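PDB 6M7Z: bradyzoite pseudokinase 1 from Toxoplasma gondii, which regulates the membrane ultrastructure of the parasitophorous vacuole and is a divergent member of the protein kinase family that lacks the glycine-rich loop. Local coordinates for residues A[97-102]-A[113-118]; A[164-169]-A[231-236]; A[273-278]-A[291-296]. All coordinates share one frame; numbering follows the deposited sequence.

Contact 1: residues A[97-102]-A[113-118]; sequences LYREIL and LGEYRG
Arg99 and Glu115 run past each other in opposite directions, so that the stem of the arginine lies alongside the carboxylate and its guanidinium curls back onto Glu115 OE1. A bend at chi3 lifts NE off the carboxylate, and the turn at chi4 (82°) brings NH1 back down onto OE1. There NH1 donates to Glu115 OE1 over 2.9 Å with an N-H...O angle of 157°, a salt bridge made by a single nitrogen and a single oxygen. Glu115 OE1 sits at the edge of the guanidinium, close to its plane, and receives the hydrogen nearly in line with its own C-O bond. The two flat groups stand 72° apart, so the pair is twisted and not the coplanar, two-pronged form. OE1 also packs close to the aliphatic part of the arginine, 3.1 Å from Arg99 CG and 3.4 Å from Arg99 CD. A water adds a second link: it donates to Glu115 O at 2.8 Å and takes a weak bond from Arg99 NH1 at 3.1 Å, reaching the guanidinium at its edge.

The other carboxylate oxygen faces a different set of neighbours. Glu115 OE2 lies 3.8 Å from Tyr98 CB and is hydrogen-bonded to Ser112 OG, which helps to fix the rotation of the carboxylate. The ring of Tyr98 leads away from the strand, and its hydroxyl bonds to Leu110 O in the connecting loop, while Leu102 CD1 rests on one face toward the rim. A wider pi-type turn at 97-101 lets Leu97 O accept from both Ile101 N and Leu102 N.

Helix 88-101 packed against 114-117, an outermost strand of a four-stranded antiparallel sheet, is consistent with helix alphaC and strand beta4 of a kinase N-lobe.

Contact 2: residues A[164-169]-A[231-236]; sequences GLLHRS and KSDVYS
The carboxylate of Asp233 is laid against the backbone of Leu166 and His167, its OD2 3.5 Å from Leu166 CA and 3.6 Å from the methyl CD2 of Leu166. From there it grips two successive amides: His167 N donates to Asp233 OD2 at 2.8 Å (167°) and Arg168 N to Asp233 OD1 at 3.0 Å (152°). Both oxygens accept through their syn lone pairs, so one carboxylate spans the two N-H groups. Asp233 OD2 takes a further bond from His161 NE2. The histidine of the loop turns away: with CG anti to the backbone N (chi1 -173°), its ring accepts from Ser169 N at ND1 over 3.1 Å, in the ring plane, and NE2 reaches Gly186 O.

His167-Arg168-Ser169 occupy the place of the kinase HRD motif, with serine where active kinases carry aspartate, and Asp233 matches the helix alphaF aspartate that holds that motif in kinases. Three N-H donors converging on this buried carboxylate would probably favour its ionised form; the two amide bonds join the loop backbone to helix 230-248.

Contact 3: residues A[273-278]-A[291-296]; sequences SQKMIE and MKDPLF
An Asx turn at Asp293 leads the chain from helix 287-291 into the short 3-10 segment 294-296, in the helical part of the kinase C-lobe, and its aspartate is also the point where the last turn of helix 263-276 is bridged. The link is a salt bridge with one hydrogen bond, Lys275 NZ to Asp293 OD2, 3.0 Å. The two side chains come from opposite directions. The lysine is extended through most of its length and bends only at its last torsion (chi4 134°), and its ammonium meets OD2 nearly head-on, close to the direction of the C-O bond. The aspartate's other oxygen serves the turn. Leu295 N donates to Asp293 OD1 at 3.1 Å in an almost straight bond (170°), approaching on the anti side from somewhat outside the carboxylate plane, while Phe296 N bonds to Asp293 O, also at 3.1 Å.

On the side of Asp293 and the 3-10 segment the neighbours are apolar. Asp293 touches Leu272, Leu295 lies on Leu268 and Leu269, and Phe296 reaches Leu272 as well as Ala150 and Ala151 of helix 146-161.

With one oxygen tied to the backbone and the other to Lys275, the carboxylate of the buried Asp293 is held from two sides, and its negative charge is probably balanced in part by Lys275. The positive charge in the last turn of helix 263-276 would also suit the helix dipole.

How the contacts relate
The three contacts follow one another along the chain without overlap, from the N-lobe into the C-lobe. Contact 1 and contact 2 have centres 22 Å apart, yet Ile101 and Leu102 pack on Leu165, so the chain at 101-102 meets strand 165-166, which leads into the HRD-like loop. Contact 2 and contact 3 lie 15 Å apart between centres and touch where Val234 and Tyr235 of helix 230-248 meet Met276, the last residue of helix 263-276, and Ile277 and Glu278 just after it. Contacts 1 and 3, 34 Å apart between centres on opposite sides of the chain's centre, do not touch. Helix 230-248 thus lies between the HRD-like loop and helix 263-276.

Contact 1: residues A[97-102]-A[113-118]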
loop_
_atom_site.group_PDB
_atom_site.type_symbol
_atom_site.label_atom_id
_atom_site.label_comp_id
_atom_site.label_asym_id
_atom_site.label_seq_id
_atom_site.Cartn_x
_atom_site.Cartn_y
_atom_site.Cartn_z
ATOM N N LEU A 97 -8.894 1.584 10.075
ATOM C CA LEU A 97 -7.524 2.104 10.074
ATOM C C LEU A 97 -7.475 3.459 9.368
ATOM O O LEU A 97 -6.886 4.389 9.890
ATOM C CB LEU A 97 -6.559 1.147 9.375
ATOM C CG LEU A 97 -6.237 -0.159 10.088
ATOM C CD1 LEU A 97 -5.106 -0.880 9.347
ATOM C CD2 LEU A 97 -5.822 0.062 11.536
ATOM N N TYR A 98 -8.091 3.557 8.189
ATOM C CA TYR A 98 -7.999 4.785 7.391
ATOM C C TYR A 98 -8.690 5.948 8.103
ATOM O O TYR A 98 -8.180 7.062 8.041
ATOM C CB TYR A 98 -8.531 4.581 5.966
ATOM C CG TYR A 98 -7.479 4.070 5.013
ATOM C CD1 TYR A 98 -6.477 4.906 4.557
ATOM C CD2 TYR A 98 -7.462 2.754 4.586
ATOM C CE1 TYR A 98 -5.500 4.464 3.680
ATOM C CE2 TYR A 98 -6.491 2.292 3.711
ATOM C CZ TYR A 98 -5.505 3.152 3.246
ATOM O OH TYR A 98 -4.541 2.710 2.380
ATOM N N ARG A 99 -9.815 5.681 8.784
ATOM C CA ARG A 99 -10.650 6.749 9.365
ATOM C C ARG A 99 -10.169 7.160 10.769
ATOM O O ARG A 99 -10.327 8.320 11.137
ATOM C CB ARG A 99 -12.109 6.297 9.433
ATOM C CG ARG A 99 -12.773 6.171 8.069
ATOM C CD ARG A 99 -14.060 5.365 8.129
ATOM N NE ARG A 99 -15.168 6.134 8.667
ATOM C CZ ARG A 99 -15.910 6.990 7.969
ATOM N NH1 ARG A 99 -15.627 7.263 6.704
ATOM N NH2 ARG A 99 -16.934 7.585 8.549
ATOM N N GLU A 100 -9.619 6.220 11.551
ATOM C CA GLU A 100 -9.384 6.437 12.971
ATOM C C GLU A 100 -7.891 6.412 13.340
ATOM O O GLU A 100 -7.559 6.883 14.411
ATOM C CB GLU A 100 -10.086 5.377 13.818
ATOM C CG GLU A 100 -11.551 5.190 13.495
ATOM C CD GLU A 100 -12.441 6.426 13.627
ATOM O OE1 GLU A 100 -12.136 7.302 14.459
ATOM O OE2 GLU A 100 -13.452 6.509 12.896
ATOM N N ILE A 101 -7.004 5.857 12.513
ATOM C CA ILE A 101 -5.637 5.574 12.977
ATOM C C ILE A 101 -4.564 6.204 12.077
ATOM O O ILE A 101 -3.580 6.737 12.577
ATOM C CB ILE A 101 -5.442 4.057 13.143
ATOM C CG1 ILE A 101 -6.407 3.547 14.217
ATOM C CG2 ILE A 101 -3.981 3.722 13.446
ATOM C CD1 ILE A 101 -5.992 2.237 14.870
ATOM N N LEU A 102 -4.740 6.143 10.759
ATOM C CA LEU A 102 -3.776 6.697 9.840
ATOM C C LEU A 102 -4.076 8.181 9.654
ATOM O O LEU A 102 -5.233 8.567 9.492
ATOM C CB LEU A 102 -3.848 5.933 8.514
ATOM C CG LEU A 102 -3.623 4.426 8.608
ATOM C CD1 LEU A 102 -3.957 3.768 7.270
ATOM C CD2 LEU A 102 -2.185 4.116 9.051
ATOM N N LEU A 113 -9.633 7.681 -0.648
ATOM C CA LEU A 113 -10.485 8.781 -1.130
ATOM C C LEU A 113 -11.882 8.718 -0.497
ATOM O O LEU A 113 -12.725 9.547 -0.805
ATOM C CB LEU A 113 -10.618 8.688 -2.652
ATOM C CG LEU A 113 -9.313 8.767 -3.431
ATOM C CD1 LEU A 113 -9.591 8.650 -4.935
ATOM C CD2 LEU A 113 -8.544 10.057 -3.111
ATOM N N GLY A 114 -12.126 7.728 0.363
ATOM C CA GLY A 114 -13.429 7.548 1.004
ATOM C C GLY A 114 -13.754 6.092 1.266
ATOM O O GLY A 114 -13.378 5.216 0.482
ATOM N N GLU A 115 -14.469 5.851 2.370
ATOM C CA GLU A 115 -14.917 4.515 2.779
ATOM C C GLU A 115 -16.444 4.531 2.881
ATOM O O GLU A 115 -17.006 5.435 3.453
ATOM C CB GLU A 115 -14.291 4.111 4.117
ATOM C CG GLU A 115 -12.811 4.455 4.238
ATOM C CD GLU A 115 -12.468 5.925 4.483
ATOM O OE1 GLU A 115 -13.318 6.664 5.053
ATOM O OE2 GLU A 115 -11.351 6.336 4.127
ATOM N N TYR A 116 -17.097 3.508 2.321
ATOM C CA TYR A 116 -18.554 3.436 2.275
ATOM C C TYR A 116 -19.026 2.003 2.538
ATOM O O TYR A 116 -18.266 1.066 2.479
ATOM C CB TYR A 116 -19.080 3.954 0.936
ATOM C CG TYR A 116 -18.668 5.369 0.638
ATOM C CD1 TYR A 116 -17.441 5.638 0.053
ATOM C CD2 TYR A 116 -19.471 6.447 1.002
ATOM C CE1 TYR A 116 -17.027 6.934 -0.201
ATOM C CE2 TYR A 116 -19.090 7.752 0.719
ATOM C CZ TYR A 116 -17.861 7.998 0.121
ATOM O OH TYR A 116 -17.477 9.285 -0.144
ATOM N N ARG A 117 -20.313 1.884 2.853
ATOM C CA ARG A 117 -21.012 0.645 3.060
ATOM C C ARG A 117 -22.219 0.647 2.121
ATOM O O ARG A 117 -22.918 1.630 2.027
ATOM C CB ARG A 117 -21.440 0.531 4.523
ATOM C CG ARG A 117 -22.529 -0.496 4.778
ATOM C CD ARG A 117 -22.906 -0.676 6.230
ATOM N NE ARG A 117 -23.378 0.587 6.766
ATOM C CZ ARG A 117 -24.587 1.095 6.550
ATOM N NH1 ARG A 117 -25.445 0.465 5.770
ATOM N NH2 ARG A 117 -24.939 2.232 7.118
ATOM N N GLY A 118 -22.411 -0.446 1.380
ATOM C CA GLY A 118 -23.653 -0.728 0.692
ATOM C C GLY A 118 -24.472 -1.712 1.490
ATOM O O GLY A 118 -24.218 -1.896 2.658
HETATM O O HOH W 1 -16.306 8.079 3.748
#

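Contact 2: residues A[164-169]-A[231-236]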
loop_
_atom_site.group_PDB
_atom_site.type_symbol
_atom_site.label_atom_id
_atom_site.label_comp_id
_atom_site.label_asym_id
_atom_site.label_seq_id
_atom_site.Cartn_x
_atom_site.Cartn_y
_atom_site.Cartn_z
ATOM N N GLY A 164 2.939 3.116 15.256
ATOM C CA GLY A 164 2.757 1.974 16.144
ATOM C C GLY A 164 2.158 0.755 15.445
ATOM O O GLY A 164 1.522 -0.088 16.101
ATOM N N LEU A 165 2.355 0.629 14.124
ATOM C CA LEU A 165 1.757 -0.461 13.341
ATOM C C LEU A 165 2.859 -1.264 12.636
ATOM O O LEU A 165 3.759 -0.689 12.005
ATOM C CB LEU A 165 0.782 0.120 12.310
ATOM C CG LEU A 165 -0.490 0.752 12.879
ATOM C CD1 LEU A 165 -1.259 1.491 11.796
ATOM C CD2 LEU A 165 -1.378 -0.297 13.533
ATOM N N LEU A 166 2.754 -2.598 12.717
ATOM C CA LEU A 166 3.435 -3.512 11.807
ATOM C C LEU A 166 2.577 -3.690 10.556
ATOM O O LEU A 166 1.324 -3.622 10.634
ATOM C CB LEU A 166 3.601 -4.868 12.481
ATOM C CG LEU A 166 4.553 -4.882 13.674
ATOM C CD1 LEU A 166 4.620 -6.246 14.320
ATOM C CD2 LEU A 166 5.944 -4.424 13.278
ATOM N N HIS A 167 3.247 -3.965 9.417
ATOM C CA HIS A 167 2.549 -4.261 8.168
ATOM C C HIS A 167 2.087 -5.721 8.150
ATOM O O HIS A 167 0.905 -6.004 7.921
ATOM C CB HIS A 167 3.422 -3.928 6.960
ATOM C CG HIS A 167 2.686 -4.046 5.665
ATOM N ND1 HIS A 167 2.393 -5.265 5.103
ATOM C CD2 HIS A 167 2.168 -3.111 4.832
ATOM C CE1 HIS A 167 1.756 -5.072 3.965
ATOM N NE2 HIS A 167 1.576 -3.768 3.793
ATOM N N ARG A 168 3.060 -6.621 8.326
ATOM C CA ARG A 168 2.887 -8.084 8.508
ATOM C C ARG A 168 2.773 -8.853 7.185
ATOM O O ARG A 168 2.818 -10.050 7.255
ATOM C CB ARG A 168 1.707 -8.421 9.429
ATOM C CG ARG A 168 1.828 -7.821 10.829
ATOM C CD ARG A 168 0.933 -8.504 11.855
ATOM N NE ARG A 168 -0.481 -8.356 11.499
ATOM C CZ ARG A 168 -1.419 -9.290 11.677
ATOM N NH1 ARG A 168 -1.184 -10.333 12.471
ATOM N NH2 ARG A 168 -2.555 -9.192 11.008
ATOM N N SER A 169 2.680 -8.215 6.007
ATOM C CA SER A 169 2.596 -8.969 4.736
ATOM C C SER A 169 3.340 -8.258 3.588
ATOM O O SER A 169 2.881 -8.245 2.453
ATOM C CB SER A 169 1.147 -9.235 4.386
ATOM O OG SER A 169 0.413 -8.035 4.143
ATOM N N LYS A 231 11.203 -6.778 13.523
ATOM C CA LYS A 231 12.227 -7.557 12.831
ATOM C C LYS A 231 11.604 -8.485 11.777
ATOM O O LYS A 231 12.269 -8.810 10.788
ATOM C CB LYS A 231 13.096 -8.339 13.832
ATOM C CG LYS A 231 14.013 -7.504 14.722
ATOM C CD LYS A 231 14.813 -6.448 13.983
ATOM C CE LYS A 231 15.923 -5.828 14.806
ATOM N NZ LYS A 231 16.920 -6.850 15.193
ATOM N N SER A 232 10.351 -8.907 11.964
ATOM C CA SER A 232 9.709 -9.750 10.940
ATOM C C SER A 232 9.345 -8.901 9.706
ATOM O O SER A 232 9.458 -9.376 8.592
ATOM C CB SER A 232 8.523 -10.550 11.479
ATOM O OG SER A 232 7.592 -9.724 12.175
ATOM N N ASP A 233 8.965 -7.635 9.900
ATOM C CA ASP A 233 8.778 -6.684 8.779
ATOM C C ASP A 233 10.121 -6.455 8.063
ATOM O O ASP A 233 10.141 -6.371 6.830
ATOM C CB ASP A 233 8.138 -5.369 9.227
ATOM C CG ASP A 233 6.608 -5.374 9.267
ATOM O OD1 ASP A 233 5.990 -6.417 8.883
ATOM O OD2 ASP A 233 6.029 -4.317 9.662
ATOM N N VAL A 234 11.231 -6.389 8.820
ATOM C CA VAL A 234 12.570 -6.226 8.217
ATOM C C VAL A 234 12.879 -7.437 7.325
ATOM O O VAL A 234 13.379 -7.273 6.223
ATOM C CB VAL A 234 13.676 -6.037 9.280
ATOM C CG1 VAL A 234 15.073 -6.244 8.694
ATOM C CG2 VAL A 234 13.580 -4.692 9.972
ATOM N N TYR A 235 12.611 -8.641 7.835
ATOM C CA TYR A 235 12.807 -9.875 7.074
ATOM C C TYR A 235 12.034 -9.790 5.742
ATOM O O TYR A 235 12.612 -9.981 4.671
ATOM C CB TYR A 235 12.393 -11.103 7.900
ATOM C CG TYR A 235 12.546 -12.399 7.142
ATOM C CD1 TYR A 235 13.738 -13.105 7.158
ATOM C CD2 TYR A 235 11.510 -12.896 6.363
ATOM C CE1 TYR A 235 13.889 -14.283 6.441
ATOM C CE2 TYR A 235 11.652 -14.060 5.633
ATOM C CZ TYR A 235 12.850 -14.750 5.657
ATOM O OH TYR A 235 12.974 -15.885 4.911
ATOM N N SER A 236 10.735 -9.482 5.822
ATOM C CA SER A 236 9.839 -9.451 4.646
ATOM C C SER A 236 10.324 -8.426 3.619
ATOM O O SER A 236 10.257 -8.669 2.430
ATOM C CB SER A 236 8.407 -9.143 5.039
ATOM O OG SER A 236 7.882 -10.163 5.871
#

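Contact 3: residues A[273-278]-A[291-296]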
loop_
_atom_site.group_PDB
_atom_site.type_symbol
_atom_site.label_atom_id
_atom_site.label_comp_id
_atom_site.label_asym_id
_atom_site.label_seq_id
_atom_site.Cartn_x
_atom_site.Cartn_y
_atom_site.Cartn_z
ATOM N N SER A 273 20.197 -6.816 1.613
ATOM C CA SER A 273 19.082 -7.748 1.733
ATOM C C SER A 273 19.529 -9.017 2.475
ATOM O O SER A 273 18.746 -9.568 3.242
ATOM C CB SER A 273 18.452 -8.051 0.405
ATOM O OG SER A 273 19.237 -8.956 -0.342
ATOM N N GLN A 274 20.790 -9.443 2.282
ATOM C CA GLN A 274 21.328 -10.645 2.952
ATOM C C GLN A 274 21.360 -10.432 4.479
ATOM O O GLN A 274 21.129 -11.369 5.248
ATOM C CB GLN A 274 22.702 -11.017 2.386
ATOM C CG GLN A 274 23.134 -12.455 2.665
ATOM C CD GLN A 274 22.263 -13.527 2.038
ATOM O OE1 GLN A 274 22.079 -13.595 0.823
ATOM N NE2 GLN A 274 21.741 -14.412 2.872
ATOM N N LYS A 275 21.628 -9.197 4.929
ATOM C CA LYS A 275 21.598 -8.874 6.363
ATOM C C LYS A 275 20.162 -8.957 6.888
ATOM O O LYS A 275 19.927 -9.448 8.009
ATOM C CB LYS A 275 22.168 -7.478 6.629
ATOM C CG LYS A 275 23.653 -7.334 6.368
ATOM C CD LYS A 275 24.129 -5.882 6.401
ATOM C CE LYS A 275 25.400 -5.631 5.602
ATOM N NZ LYS A 275 25.317 -4.419 4.737
ATOM N N MET A 276 19.210 -8.468 6.072
ATOM C CA MET A 276 17.813 -8.318 6.477
ATOM C C MET A 276 17.122 -9.688 6.571
ATOM O O MET A 276 16.182 -9.821 7.346
ATOM C CB MET A 276 17.067 -7.404 5.500
ATOM C CG MET A 276 17.533 -5.971 5.599
ATOM S SD MET A 276 16.973 -4.875 4.274
ATOM C CE MET A 276 15.268 -4.617 4.774
ATOM N N ILE A 277 17.612 -10.701 5.839
ATOM C CA ILE A 277 16.974 -12.031 5.822
ATOM C C ILE A 277 17.738 -13.049 6.682
ATOM O O ILE A 277 17.532 -14.262 6.530
ATOM C CB ILE A 277 16.792 -12.551 4.379
ATOM C CG1 ILE A 277 18.136 -12.895 3.719
ATOM C CG2 ILE A 277 15.939 -11.569 3.565
ATOM C CD1 ILE A 277 18.046 -13.329 2.276
ATOM N N GLU A 278 18.594 -12.580 7.596
ATOM C CA GLU A 278 19.242 -13.474 8.582
ATOM C C GLU A 278 18.157 -14.277 9.318
ATOM O O GLU A 278 17.114 -13.729 9.702
ATOM C CB GLU A 278 20.092 -12.659 9.554
ATOM C CG GLU A 278 21.447 -12.236 9.000
ATOM C CD GLU A 278 22.465 -13.364 8.804
ATOM O OE1 GLU A 278 22.284 -14.444 9.430
ATOM O OE2 GLU A 278 23.390 -13.192 7.974
ATOM N N MET A 291 18.948 2.472 7.353
ATOM C CA MET A 291 18.971 3.809 6.748
ATOM C C MET A 291 20.401 4.376 6.691
ATOM O O MET A 291 20.666 5.275 5.895
ATOM C CB MET A 291 18.056 4.771 7.517
ATOM C CG MET A 291 16.588 4.604 7.171
ATOM S SD MET A 291 15.540 5.902 7.870
ATOM C CE MET A 291 14.136 5.852 6.761
ATOM N N LYS A 292 21.324 3.833 7.493
ATOM C CA LYS A 292 22.734 4.258 7.474
ATOM C C LYS A 292 23.599 3.288 6.655
ATOM O O LYS A 292 24.816 3.348 6.730
ATOM C CB LYS A 292 23.255 4.386 8.909
ATOM C CG LYS A 292 22.934 5.702 9.590
ATOM C CD LYS A 292 22.963 5.574 11.105
ATOM C CE LYS A 292 22.329 6.742 11.829
ATOM N NZ LYS A 292 21.920 6.345 13.194
ATOM N N ASP A 293 22.982 2.408 5.855
ATOM C CA ASP A 293 23.729 1.474 5.018
ATOM C C ASP A 293 24.450 2.269 3.928
ATOM O O ASP A 293 23.956 3.312 3.485
ATOM C CB ASP A 293 22.818 0.376 4.450
ATOM C CG ASP A 293 23.547 -0.741 3.712
ATOM O OD1 ASP A 293 23.793 -0.582 2.501
ATOM O OD2 ASP A 293 23.882 -1.764 4.363
ATOM N N PRO A 294 25.655 1.815 3.494
ATOM C CA PRO A 294 26.372 2.420 2.369
ATOM C C PRO A 294 25.537 2.757 1.123
ATOM O O PRO A 294 25.833 3.736 0.440
ATOM C CB PRO A 294 27.394 1.338 1.994
ATOM C CG PRO A 294 27.707 0.648 3.309
ATOM C CD PRO A 294 26.432 0.729 4.119
ATOM N N LEU A 295 24.515 1.942 0.834
ATOM C CA LEU A 295 23.692 2.110 -0.367
ATOM C C LEU A 295 23.037 3.498 -0.390
ATOM O O LEU A 295 22.839 4.045 -1.465
ATOM C CB LEU A 295 22.627 1.007 -0.404
ATOM C CG LEU A 295 21.540 1.154 -1.469
ATOM C CD1 LEU A 295 22.166 1.153 -2.865
ATOM C CD2 LEU A 295 20.508 0.046 -1.331
ATOM N N PHE A 296 22.718 4.058 0.785
ATOM C CA PHE A 296 21.882 5.270 0.877
ATOM C C PHE A 296 22.693 6.541 1.181
ATOM O O PHE A 296 22.093 7.597 1.390
ATOM C CB PHE A 296 20.802 5.086 1.945
ATOM C CG PHE A 296 19.938 3.870 1.752
ATOM C CD1 PHE A 296 19.339 3.614 0.527
ATOM C CD2 PHE A 296 19.722 2.980 2.794
ATOM C CE1 PHE A 296 18.529 2.503 0.352
ATOM C CE2 PHE A 296 18.922 1.862 2.614
ATOM C CZ PHE A 296 18.319 1.636 1.397
#